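Local coordinates for protein restriction endonuclease LpnPI (Legionella pneumophila subsp. pneumophila str. Philadelphia 1, PDB 4RZL) that recognises modified cytosine in DNA through this N-terminal SRA-like domain, as part of a modification-dependent restriction endonuclease that probably cleaves the DNA with a separate domain, at residues Thr16-Ile24 and Ile190-Ile198; Leu112-His120 and Pro155-Leu166. All coordinates share one frame; numbering follows the deposited sequence.

Interaction 1 (Thr16-Ile24 and Ile190-Ile198)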
loop_
_atom_site.group_PDB
_atom_site.type_symbol
_atom_site.label_atom_id
_atom_site.label_comp_id
_atom_site.label_asym_id
_atom_site.label_seq_id
_atom_site.Cartn_x
_atom_site.Cartn_y
_atom_site.Cartn_z
ATOM N N THR A 16 14.984 3.295 15.594
ATOM C CA THR A 16 13.995 4.334 15.915
ATOM C C THR A 16 12.611 4.066 15.306
ATOM O O THR A 16 11.715 4.916 15.385
ATOM C CB THR A 16 14.467 5.745 15.482
ATOM O OG1 THR A 16 14.530 5.826 14.050
ATOM C CG2 THR A 16 15.843 6.049 16.071
ATOM N N LEU A 17 12.445 2.905 14.676
ATOM C CA LEU A 17 11.226 2.603 13.919
ATOM C C LEU A 17 9.978 2.385 14.784
ATOM O O LEU A 17 8.866 2.746 14.386
ATOM C CB LEU A 17 11.444 1.354 13.054
ATOM C CG LEU A 17 12.543 1.477 11.999
ATOM C CD1 LEU A 17 12.574 0.242 11.099
ATOM C CD2 LEU A 17 12.426 2.745 11.177
ATOM N N ALA A 18 10.160 1.797 15.964
ATOM C CA ALA A 18 9.023 1.358 16.766
ATOM C C ALA A 18 8.087 2.473 17.236
ATOM O O ALA A 18 6.894 2.224 17.448
ATOM C CB ALA A 18 9.524 0.556 17.973
ATOM N N ASN A 19 8.591 3.695 17.398
ATOM C CA ASN A 19 7.704 4.791 17.800
ATOM C C ASN A 19 7.671 5.910 16.753
ATOM O O ASN A 19 7.246 7.027 17.042
ATOM C CB ASN A 19 8.088 5.360 19.172
ATOM C CG ASN A 19 9.400 6.107 19.141
ATOM O OD1 ASN A 19 10.270 5.803 18.332
ATOM N ND2 ASN A 19 9.548 7.092 20.017
ATOM N N ALA A 20 8.120 5.608 15.541
ATOM C CA ALA A 20 8.149 6.601 14.467
ATOM C C ALA A 20 6.742 6.970 13.972
ATOM O O ALA A 20 5.811 6.171 14.040
ATOM C CB ALA A 20 8.979 6.081 13.297
ATOM N N ASP A 21 6.604 8.189 13.468
ATOM C CA ASP A 21 5.453 8.554 12.661
ATOM C C ASP A 21 5.713 8.104 11.221
ATOM O O ASP A 21 6.870 7.981 10.802
ATOM C CB ASP A 21 5.210 10.067 12.694
ATOM C CG ASP A 21 5.099 10.619 14.113
ATOM O OD1 ASP A 21 4.115 10.300 14.807
ATOM O OD2 ASP A 21 5.995 11.391 14.523
ATOM N N LEU A 22 4.648 7.881 10.459
ATOM C CA LEU A 22 4.786 7.640 9.020
ATOM C C LEU A 22 4.648 8.953 8.235
ATOM O O LEU A 22 3.582 9.572 8.202
ATOM C CB LEU A 22 3.759 6.609 8.528
ATOM C CG LEU A 22 4.109 5.155 8.886
ATOM C CD1 LEU A 22 2.941 4.210 8.562
ATOM C CD2 LEU A 22 5.382 4.739 8.144
ATOM N N ILE A 23 5.740 9.363 7.605
ATOM C CA ILE A 23 5.834 10.652 6.918
ATOM C C ILE A 23 6.044 10.466 5.415
ATOM O O ILE A 23 6.882 9.668 5.007
ATOM C CB ILE A 23 6.991 11.488 7.498
ATOM C CG1 ILE A 23 6.661 11.887 8.942
ATOM C CG2 ILE A 23 7.252 12.747 6.646
ATOM C CD1 ILE A 23 7.784 12.597 9.653
ATOM N N ILE A 24 5.277 11.200 4.611
ATOM C CA ILE A 24 5.361 11.119 3.153
ATOM C C ILE A 24 6.806 11.188 2.670
ATOM O O ILE A 24 7.533 12.140 2.971
ATOM C CB ILE A 24 4.545 12.235 2.469
ATOM C CG1 ILE A 24 3.046 11.937 2.568
ATOM C CG2 ILE A 24 4.969 12.391 1.002
ATOM C CD1 ILE A 24 2.615 10.694 1.796
ATOM N N ILE A 190 -2.543 13.235 2.946
ATOM C CA ILE A 190 -2.212 12.999 4.343
ATOM C C ILE A 190 -0.701 13.032 4.440
ATOM O O ILE A 190 -0.036 12.090 4.007
ATOM C CB ILE A 190 -2.722 11.642 4.846
ATOM C CG1 ILE A 190 -4.252 11.585 4.796
ATOM C CG2 ILE A 190 -2.168 11.351 6.243
ATOM C CD1 ILE A 190 -4.834 10.247 5.217
ATOM N N PRO A 191 -0.144 14.135 4.963
ATOM C CA PRO A 191 1.324 14.239 5.022
ATOM C C PRO A 191 1.954 13.328 6.076
ATOM O O PRO A 191 3.136 13.024 5.972
ATOM C CB PRO A 191 1.568 15.716 5.363
ATOM C CG PRO A 191 0.262 16.194 6.002
ATOM C CD PRO A 191 -0.828 15.393 5.336
ATOM N N MET A 192 1.178 12.901 7.066
ATOM C CA MET A 192 1.721 12.134 8.181
ATOM C C MET A 192 0.684 11.253 8.857
ATOM O O MET A 192 -0.443 11.686 9.140
ATOM C CB MET A 192 2.327 13.080 9.237
ATOM C CG MET A 192 2.886 12.351 10.444
ATOM S SD MET A 192 3.448 13.451 11.752
ATOM C CE MET A 192 1.906 13.716 12.613
ATOM N N VAL A 193 1.066 10.011 9.130
ATOM C CA VAL A 193 0.271 9.164 10.004
ATOM C C VAL A 193 0.980 9.088 11.353
ATOM O O VAL A 193 2.114 8.616 11.432
ATOM C CB VAL A 193 0.087 7.765 9.432
ATOM C CG1 VAL A 193 -0.827 6.940 10.353
ATOM C CG2 VAL A 193 -0.493 7.865 8.017
ATOM N N SER A 194 0.327 9.571 12.407
ATOM C CA SER A 194 1.001 9.698 13.708
ATOM C C SER A 194 1.231 8.352 14.404
ATOM O O SER A 194 0.471 7.403 14.200
ATOM C CB SER A 194 0.187 10.602 14.628
ATOM O OG SER A 194 -0.925 9.884 15.109
ATOM N N ARG A 195 2.272 8.276 15.235
ATOM C CA ARG A 195 2.493 7.099 16.064
ATOM C C ARG A 195 1.274 6.765 16.929
ATOM O O ARG A 195 0.948 5.587 17.118
ATOM C CB ARG A 195 3.744 7.284 16.933
ATOM C CG ARG A 195 3.939 6.198 18.002
ATOM C CD ARG A 195 3.939 4.773 17.459
ATOM N NE ARG A 195 4.691 4.606 16.227
ATOM C CZ ARG A 195 4.743 3.467 15.540
ATOM N NH1 ARG A 195 4.065 2.407 15.958
ATOM N NH2 ARG A 195 5.468 3.386 14.434
ATOM N N LYS A 196 0.608 7.796 17.445
ATOM C CA LYS A 196 -0.615 7.607 18.219
ATOM C C LYS A 196 -1.643 6.851 17.391
ATOM O O LYS A 196 -2.230 5.876 17.864
ATOM C CB LYS A 196 -1.201 8.950 18.670
ATOM C CG LYS A 196 -2.504 8.835 19.502
ATOM C CD LYS A 196 -2.990 10.203 19.961
ATOM C CE LYS A 196 -4.384 10.148 20.583
ATOM N NZ LYS A 196 -4.406 9.364 21.852
ATOM N N TRP A 197 -1.841 7.287 16.147
ATOM C CA TRP A 197 -2.784 6.601 15.274
ATOM C C TRP A 197 -2.377 5.154 15.080
ATOM O O TRP A 197 -3.199 4.256 15.231
ATOM C CB TRP A 197 -2.909 7.287 13.909
ATOM C CG TRP A 197 -4.119 6.800 13.168
ATOM C CD1 TRP A 197 -5.342 7.416 13.086
ATOM C CD2 TRP A 197 -4.249 5.556 12.463
ATOM N NE1 TRP A 197 -6.209 6.647 12.340
ATOM C CE2 TRP A 197 -5.565 5.500 11.954
ATOM C CE3 TRP A 197 -3.375 4.498 12.190
ATOM C CZ2 TRP A 197 -6.022 4.426 11.197
ATOM C CZ3 TRP A 197 -3.837 3.432 11.443
ATOM C CH2 TRP A 197 -5.143 3.406 10.955
ATOM N N ILE A 198 -1.106 4.932 14.750
ATOM C CA ILE A 198 -0.610 3.593 14.428
ATOM C C ILE A 198 -0.727 2.627 15.606
ATOM O O ILE A 198 -1.089 1.461 15.421
ATOM C CB ILE A 198 0.863 3.647 13.939
ATOM C CG1 ILE A 198 0.974 4.520 12.681
ATOM C CG2 ILE A 198 1.389 2.256 13.641
ATOM C CD1 ILE A 198 2.407 4.865 12.304
#
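R195 reaches across to the 16-24 segment and holds the carbonyl of A20 side-on, with two nitrogens on one oxygen. NH2 of R195 meets A20 O at 2.8 Å in the carbonyl plane, on a lone pair, while NE comes from above that plane; both bonds are bent, with N-H...O angles of 139°. Bends at chi2 and chi3 (54° and 43°) fold the arginine chain back along N19, and A18 O sits over one face of the guanidinium, 3.1 Å from R195 CZ. The same residue is held by its backbone: R195 N donates to D21 OD1 at 2.8 Å, nearly straight, on the anti side of the carboxylate. Next along, L22 and V193 form an antiparallel hydrogen-bonded pair, L22 N to V193 O at 2.8 Å and V193 N to L22 O at 2.7 Å, and I24 N closes on P191 O. I23 and M192, a non-hydrogen-bonded pair, lay CG1 and CG together on one face. On the other face L22 packs beside V193, and its CG meets CD1 of I198 at 3.8 Å, the two side chains crossing at about a right angle. Farther out, NH1 of R195 bonds N199 OD1 and NH2 also bonds I44 O, steadying the guanidinium. S194 OG caps W197 N and pairs with D208. The whole is a two-stranded antiparallel sheet running straight into an N-capped helix, 195-199, with F133 and F135 of strand 132-137 beneath L22.

Interaction 2 (Leu112-His120 and Pro155-Leu166)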
loop_
_atom_site.group_PDB
_atom_site.type_symbol
_atom_site.label_atom_id
_atom_site.label_comp_id
_atom_site.label_asym_id
_atom_site.label_seq_id
_atom_site.Cartn_x
_atom_site.Cartn_y
_atom_site.Cartn_z
ATOM N N LEU A 112 -7.951 -7.556 -3.439
ATOM C CA LEU A 112 -8.057 -6.445 -4.389
ATOM C C LEU A 112 -9.439 -6.450 -5.023
ATOM O O LEU A 112 -10.098 -5.416 -5.090
ATOM C CB LEU A 112 -6.982 -6.509 -5.475
ATOM C CG LEU A 112 -5.546 -6.131 -5.098
ATOM C CD1 LEU A 112 -4.580 -6.390 -6.257
ATOM C CD2 LEU A 112 -5.468 -4.692 -4.689
ATOM N N LYS A 113 -9.903 -7.616 -5.458
ATOM C CA LYS A 113 -11.222 -7.670 -6.082
ATOM C C LYS A 113 -12.310 -7.200 -5.108
ATOM O O LYS A 113 -13.204 -6.428 -5.469
ATOM C CB LYS A 113 -11.537 -9.084 -6.588
ATOM C CG LYS A 113 -12.924 -9.166 -7.235
ATOM C CD LYS A 113 -13.315 -10.583 -7.654
ATOM C CE LYS A 113 -14.778 -10.646 -8.123
ATOM N NZ LYS A 113 -15.088 -9.521 -9.074
ATOM N N MET A 114 -12.229 -7.654 -3.864
ATOM C CA MET A 114 -13.209 -7.255 -2.851
ATOM C C MET A 114 -13.198 -5.753 -2.588
ATOM O O MET A 114 -14.254 -5.129 -2.493
ATOM C CB MET A 114 -12.955 -7.995 -1.539
ATOM C CG MET A 114 -13.382 -9.454 -1.571
ATOM S SD MET A 114 -12.946 -10.264 -0.032
ATOM C CE MET A 114 -13.485 -9.013 1.141
ATOM N N LEU A 115 -11.995 -5.191 -2.486
ATOM C CA LEU A 115 -11.817 -3.777 -2.183
ATOM C C LEU A 115 -12.349 -2.883 -3.296
ATOM O O LEU A 115 -13.024 -1.891 -3.025
ATOM C CB LEU A 115 -10.347 -3.463 -1.945
ATOM C CG LEU A 115 -9.672 -4.087 -0.739
ATOM C CD1 LEU A 115 -8.228 -3.624 -0.715
ATOM C CD2 LEU A 115 -10.378 -3.679 0.509
ATOM N N PHE A 116 -12.062 -3.226 -4.550
ATOM C CA PHE A 116 -12.566 -2.399 -5.646
ATOM C C PHE A 116 -14.085 -2.580 -5.848
ATOM O O PHE A 116 -14.801 -1.600 -6.088
ATOM C CB PHE A 116 -11.788 -2.690 -6.937
ATOM C CG PHE A 116 -10.442 -2.019 -6.973
ATOM C CD1 PHE A 116 -9.371 -2.547 -6.249
ATOM C CD2 PHE A 116 -10.263 -0.831 -7.670
ATOM C CE1 PHE A 116 -8.129 -1.913 -6.253
ATOM C CE2 PHE A 116 -9.022 -0.185 -7.675
ATOM C CZ PHE A 116 -7.952 -0.734 -6.967
ATOM N N ASP A 117 -14.586 -3.802 -5.685
ATOM C CA ASP A 117 -16.033 -4.034 -5.793
ATOM C C ASP A 117 -16.805 -3.269 -4.702
ATOM O O ASP A 117 -17.853 -2.702 -4.963
ATOM C CB ASP A 117 -16.357 -5.535 -5.724
ATOM C CG ASP A 117 -15.893 -6.295 -6.981
ATOM O OD1 ASP A 117 -15.510 -5.637 -7.973
ATOM O OD2 ASP A 117 -15.937 -7.545 -6.990
ATOM N N SER A 118 -16.280 -3.272 -3.480
ATOM C CA SER A 118 -16.838 -2.470 -2.399
ATOM C C SER A 118 -16.848 -0.983 -2.768
ATOM O O SER A 118 -17.848 -0.275 -2.578
ATOM C CB SER A 118 -16.027 -2.684 -1.114
ATOM O OG SER A 118 -16.452 -1.805 -0.088
ATOM N N THR A 119 -15.741 -0.522 -3.328
ATOM C CA THR A 119 -15.590 0.889 -3.676
ATOM C C THR A 119 -16.625 1.341 -4.712
ATOM O O THR A 119 -17.143 2.460 -4.642
ATOM C CB THR A 119 -14.160 1.151 -4.191
ATOM O OG1 THR A 119 -13.237 0.890 -3.126
ATOM C CG2 THR A 119 -13.973 2.584 -4.679
ATOM N N HIS A 120 -16.954 0.452 -5.644
ATOM C CA HIS A 120 -17.882 0.772 -6.713
ATOM C C HIS A 120 -19.282 0.222 -6.463
ATOM O O HIS A 120 -20.143 0.327 -7.317
ATOM C CB HIS A 120 -17.349 0.238 -8.040
ATOM C CG HIS A 120 -16.117 0.933 -8.500
ATOM N ND1 HIS A 120 -16.142 2.199 -9.049
ATOM C CD2 HIS A 120 -14.817 0.565 -8.472
ATOM C CE1 HIS A 120 -14.915 2.572 -9.345
ATOM N NE2 HIS A 120 -14.087 1.594 -9.011
ATOM N N PRO A 155 -8.668 2.723 -3.045
ATOM C CA PRO A 155 -8.911 2.121 -4.364
ATOM C C PRO A 155 -9.583 3.078 -5.331
ATOM O O PRO A 155 -10.494 3.802 -4.931
ATOM C CB PRO A 155 -9.834 0.924 -4.055
ATOM C CG PRO A 155 -9.600 0.633 -2.563
ATOM C CD PRO A 155 -9.354 1.990 -1.959
ATOM N N GLY A 156 -9.150 3.059 -6.586
ATOM C CA GLY A 156 -9.776 3.853 -7.623
ATOM C C GLY A 156 -9.091 5.191 -7.793
ATOM O O GLY A 156 -8.136 5.521 -7.075
ATOM N N TYR A 157 -9.585 5.970 -8.745
ATOM C CA TYR A 157 -8.999 7.271 -9.048
ATOM C C TYR A 157 -10.068 8.140 -9.709
ATOM O O TYR A 157 -10.832 7.637 -10.524
ATOM C CB TYR A 157 -7.762 7.122 -9.963
ATOM C CG TYR A 157 -6.961 8.402 -10.037
ATOM C CD1 TYR A 157 -5.994 8.690 -9.083
ATOM C CD2 TYR A 157 -7.209 9.346 -11.026
ATOM C CE1 TYR A 157 -5.283 9.874 -9.122
ATOM C CE2 TYR A 157 -6.506 10.542 -11.074
ATOM C CZ TYR A 157 -5.546 10.797 -10.118
ATOM O OH TYR A 157 -4.844 11.977 -10.155
ATOM N N PRO A 158 -10.137 9.438 -9.346
ATOM C CA PRO A 158 -11.162 10.301 -9.964
ATOM C C PRO A 158 -11.091 10.277 -11.486
ATOM O O PRO A 158 -10.010 10.456 -12.053
ATOM C CB PRO A 158 -10.850 11.701 -9.410
ATOM C CG PRO A 158 -9.493 11.607 -8.766
ATOM C CD PRO A 158 -9.312 10.169 -8.363
ATOM N N GLY A 159 -12.220 9.992 -12.130
ATOM C CA GLY A 159 -12.279 9.938 -13.584
ATOM C C GLY A 159 -11.998 8.574 -14.195
ATOM O O GLY A 159 -12.165 8.393 -15.397
ATOM N N LEU A 160 -11.564 7.609 -13.385
ATOM C CA LEU A 160 -11.356 6.245 -13.881
ATOM C C LEU A 160 -12.545 5.345 -13.567
ATOM O O LEU A 160 -13.003 5.280 -12.423
ATOM C CB LEU A 160 -10.088 5.611 -13.289
ATOM C CG LEU A 160 -8.713 6.074 -13.751
ATOM C CD1 LEU A 160 -7.689 5.102 -13.219
ATOM C CD2 LEU A 160 -8.631 6.174 -15.269
ATOM N N SER A 161 -13.033 4.639 -14.581
ATOM C CA SER A 161 -14.160 3.724 -14.403
ATOM C C SER A 161 -13.764 2.467 -13.637
ATOM O O SER A 161 -12.580 2.195 -13.435
ATOM C CB SER A 161 -14.741 3.321 -15.760
ATOM O OG SER A 161 -13.787 2.589 -16.504
ATOM N N ALA A 162 -14.764 1.700 -13.216
ATOM C CA ALA A 162 -14.520 0.442 -12.530
ATOM C C ALA A 162 -13.947 -0.586 -13.504
ATOM O O ALA A 162 -13.329 -1.563 -13.097
ATOM C CB ALA A 162 -15.798 -0.072 -11.884
ATOM N N THR A 163 -14.130 -0.341 -14.797
ATOM C CA THR A 163 -13.550 -1.196 -15.825
ATOM C C THR A 163 -12.046 -0.961 -15.918
ATOM O O THR A 163 -11.286 -1.884 -16.212
ATOM C CB THR A 163 -14.196 -0.944 -17.213
ATOM O OG1 THR A 163 -15.537 -1.434 -17.212
ATOM C CG2 THR A 163 -13.431 -1.659 -18.307
ATOM N N ASP A 164 -11.610 0.268 -15.645
ATOM C CA ASP A 164 -10.205 0.612 -15.850
ATOM C C ASP A 164 -9.294 0.573 -14.605
ATOM O O ASP A 164 -8.078 0.465 -14.743
ATOM C CB ASP A 164 -10.104 2.001 -16.482
ATOM C CG ASP A 164 -10.705 2.055 -17.885
ATOM O OD1 ASP A 164 -10.789 1.001 -18.552
ATOM O OD2 ASP A 164 -11.072 3.161 -18.326
ATOM N N ASP A 165 -9.846 0.701 -13.405
ATOM C CA ASP A 165 -8.972 0.850 -12.235
ATOM C C ASP A 165 -8.559 -0.498 -11.611
ATOM O O ASP A 165 -7.713 -0.538 -10.713
ATOM C CB ASP A 165 -9.620 1.768 -11.179
ATOM C CG ASP A 165 -10.935 1.243 -10.650
ATOM O OD1 ASP A 165 -11.305 0.096 -10.977
ATOM O OD2 ASP A 165 -11.585 1.973 -9.855
ATOM N N LEU A 166 -9.185 -1.585 -12.059
ATOM C CA LEU A 166 -8.755 -2.936 -11.696
ATOM C C LEU A 166 -8.934 -3.837 -12.904
ATOM O O LEU A 166 -10.045 -4.242 -13.222
ATOM C CB LEU A 166 -9.533 -3.491 -10.504
ATOM C CG LEU A 166 -9.047 -4.876 -10.035
ATOM C CD1 LEU A 166 -7.607 -4.785 -9.546
ATOM C CD2 LEU A 166 -9.933 -5.452 -8.928
#
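F116 and P155 mark the close approach of the backbones, their CA atoms 6.0 Å apart, where the last turns of helix 108-119 lie against the loop joining strands 147-155 and 166-173; H120 and A162 face each other beyond the helix end. The F116 ring is sandwiched between aliphatic groups. CB of P155 stands over the centre of one face, 3.8 Å from the ring centroid and 8° off the normal, and CB of L166 lies over the opposite face, displaced toward the rim, so both are CH-pi contacts. With its CG anti to the backbone N (chi1 -176°), L166 extends CD2 along the helix to CB of F116 and CA of K113. The far end of the ring reaches backbone, with CE2 of F116 3.3 Å from D165 O and also close to G156 N. T119 rests on the proline, OG1 lying 3.5 Å from CB of P155; that hydroxyl donates to L115 O, which takes T119 N from the other face of its plane. H120 makes the polar link: NE2 donates to D165 OD2 at 2.7 Å, with an angle of 158°, along the syn lone pair and close to the imidazole plane. The methyl of A162 sits squarely over one face of the same ring, 3.5 Å from its centroid, so an edge bond and a face contact together fix its tilt. The bond would probably be strengthened by charge if H120 were protonated. Around this, F185 of strand 176-187 meets F116 edge-to-face, I184 bonds the backbones of G156 and D165, and W217 of helix 212-220 touches T119 and P155.

In the fold
The two contacts lie on opposite sides of the chain's centre, each about 15 Å from it, with their own centres 27 Å apart; 112-120 and 155-166 both fall inside the loop that interaction 1 closes. Both are partly buried, yet they join different elements. Interaction 1 brings the start of the chain to a late segment as a small separate sheet, held mostly by backbone bonds and an arginine. Interaction 2 seats a helix on a loop between strands of the large mixed sheet, chiefly through aliphatic-aromatic packing, with one histidine-carboxylate bond toward its exposed end. Strands 132-137 and 147-155, neighbours in that sheet, bear on interactions 1 and 2 respectively.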